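Local coordinates for protein intracellular protease/amidase (Salmonella enterica subsp. enterica serovar Typhimurium, PDB 4K2H) that is of uncertain function but belongs to the DJ-1/PfpI family, binds zinc, and may have peptidase activity, at residues A[106-109]-A[110-114]. The protein carries 1 engineered substitution. Numbering follows the deposited sequence.
Sequences ASAA and ARVLG. Engineered in segment 106-109: A106 (natural residue Cys).
The carbonyl group of S107 meets the next helical turn end-on: the R111 amide comes in almost head-on to the oxygen (162° at O), giving a straight bond of 3.0 Å from R111 N to S107 O. The A110 amide reaches the same oxygen only weakly, through a strongly bent bond. One residue on, the V112 amide stands above the plane of the A108 carbonyl, 2.9 Å from V112 N to A108 O, and L113 N adds a weak bond to that oxygen, where the i+5 pattern begins. G114 N completes it with a bond of 2.8 Å to A109 O, the wider pi-type turn spanning 110-114. This short helix follows strand 101-104 through A106, an engineered residue that is naturally cysteine; its positive phi of 64° is consistent with the nucleophile elbow, the tight strand-to-helix turn that carries the cysteine in DJ-1/PfpI relatives; the thiol is absent here. Of the side chains, R111 has CG beside its own backbone N (chi1 -63°), which brings R111 CG to 3.4 Å from S107 O and 4.1 Å from S107 CB. The S107 hydroxyl is hydrogen-bonded to S79, and R111 NH1 makes a weak bond to the P76 carbonyl. V112 extends CG2 back along the helix, 4.3 Å from A108 CB, while A108 and L113 also pack on L72 of the central parallel sheet.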
ATOM      1  N   ALA A 106       4.298  -4.671 -12.444  1.00 29.92           N
ATOM      2  CA  ALA A 106       3.646  -5.993 -12.386  1.00 31.16           C
ATOM      3  C   ALA A 106       3.075  -6.371 -13.759  1.00 31.74           C
ATOM      4  O   ALA A 106       3.826  -6.383 -14.714  1.00 32.30           O
ATOM      5  CB  ALA A 106       2.592  -6.043 -11.282  1.00 31.05           C
ATOM      6  N   SER A 107       1.784  -6.680 -13.885  1.00 31.31           N
ATOM      7  CA  SER A 107       1.256  -7.087 -15.192  1.00 31.68           C
ATOM      8  C   SER A 107       1.257  -5.992 -16.273  1.00 31.37           C
ATOM      9  O   SER A 107       1.154  -6.313 -17.453  1.00 33.66           O
ATOM     10  CB  SER A 107      -0.149  -7.714 -15.062  1.00 33.26           C
ATOM     11  OG  SER A 107      -1.151  -6.739 -14.831  1.00 33.58           O
ATOM     12  N   ALA A 108       1.395  -4.720 -15.883  1.00 30.88           N
ATOM     13  CA  ALA A 108       1.044  -3.579 -16.739  1.00 30.15           C
ATOM     14  C   ALA A 108       1.965  -3.369 -17.946  1.00 30.03           C
ATOM     15  O   ALA A 108       1.516  -2.903 -18.989  1.00 28.56           O
ATOM     16  CB  ALA A 108       0.991  -2.302 -15.915  1.00 30.48           C
ATOM     17  N   ALA A 109       3.239  -3.722 -17.816  1.00 29.95           N
ATOM     18  CA  ALA A 109       4.133  -3.636 -18.978  1.00 31.49           C
ATOM     19  C   ALA A 109       3.717  -4.616 -20.089  1.00 32.88           C
ATOM     20  O   ALA A 109       3.730  -4.273 -21.277  1.00 35.95           O
ATOM     21  CB  ALA A 109       5.579  -3.861 -18.567  1.00 31.71           C
ATOM     22  N   ALA A 110       3.350  -5.832 -19.724  1.00 33.49           N
ATOM     23  CA  ALA A 110       2.931  -6.794 -20.730  1.00 35.41           C
ATOM     24  C   ALA A 110       1.543  -6.427 -21.266  1.00 38.09           C
ATOM     25  O   ALA A 110       1.345  -6.305 -22.480  1.00 39.61           O
ATOM     26  CB  ALA A 110       2.918  -8.189 -20.137  1.00 35.81           C
ATOM     27  N   ARG A 111       0.597  -6.227 -20.349  1.00 40.41           N
ATOM     28  CA  ARG A 111      -0.826  -6.055 -20.698  1.00 43.23           C
ATOM     29  C   ARG A 111      -1.185  -4.725 -21.285  1.00 41.05           C
ATOM     30  O   ARG A 111      -2.142  -4.656 -22.037  1.00 46.71           O
ATOM     31  CB  ARG A 111      -1.737  -6.252 -19.485  1.00 45.43           C
ATOM     32  CG  ARG A 111      -1.695  -7.629 -18.878  1.00 49.67           C
ATOM     33  CD  ARG A 111      -2.438  -8.653 -19.708  1.00 56.12           C
ATOM     34  NE  ARG A 111      -2.618  -9.864 -18.919  1.00 62.11           N
ATOM     35  CZ  ARG A 111      -3.492  -9.997 -17.921  1.00 70.85           C
ATOM     36  NH1 ARG A 111      -4.330  -9.006 -17.579  1.00 68.42           N
ATOM     37  NH2 ARG A 111      -3.539 -11.148 -17.257  1.00 79.90           N
ATOM     38  N   VAL A 112      -0.476  -3.662 -20.934  1.00 37.62           N
ATOM     39  CA  VAL A 112      -0.841  -2.354 -21.441  1.00 37.09           C
ATOM     40  C   VAL A 112       0.099  -1.942 -22.576  1.00 37.70           C
ATOM     41  O   VAL A 112      -0.352  -1.566 -23.664  1.00 38.49           O
ATOM     42  CB  VAL A 112      -0.885  -1.269 -20.323  1.00 37.03           C
ATOM     43  CG1 VAL A 112      -1.455   0.023 -20.868  1.00 35.66           C
ATOM     44  CG2 VAL A 112      -1.728  -1.715 -19.135  1.00 36.74           C
ATOM     45  N   LEU A 113       1.400  -2.009 -22.343  1.00 37.24           N
ATOM     46  CA  LEU A 113       2.344  -1.539 -23.356  1.00 37.15           C
ATOM     47  C   LEU A 113       2.634  -2.642 -24.382  1.00 38.37           C
ATOM     48  O   LEU A 113       2.527  -2.412 -25.583  1.00 38.04           O
ATOM     49  CB  LEU A 113       3.636  -1.056 -22.707  1.00 36.04           C
ATOM     50  CG  LEU A 113       3.434  -0.057 -21.580  1.00 35.61           C
ATOM     51  CD1 LEU A 113       4.759   0.466 -21.076  1.00 34.95           C
ATOM     52  CD2 LEU A 113       2.534   1.076 -22.036  1.00 36.34           C
ATOM     53  N   GLY A 114       2.995  -3.829 -23.902  1.00 40.20           N
ATOM     54  CA  GLY A 114       3.384  -4.935 -24.786  1.00 44.59           C
ATOM     55  C   GLY A 114       2.225  -5.419 -25.644  1.00 45.91           C
ATOM     56  O   GLY A 114       2.355  -5.577 -26.858  1.00 48.93           O
TER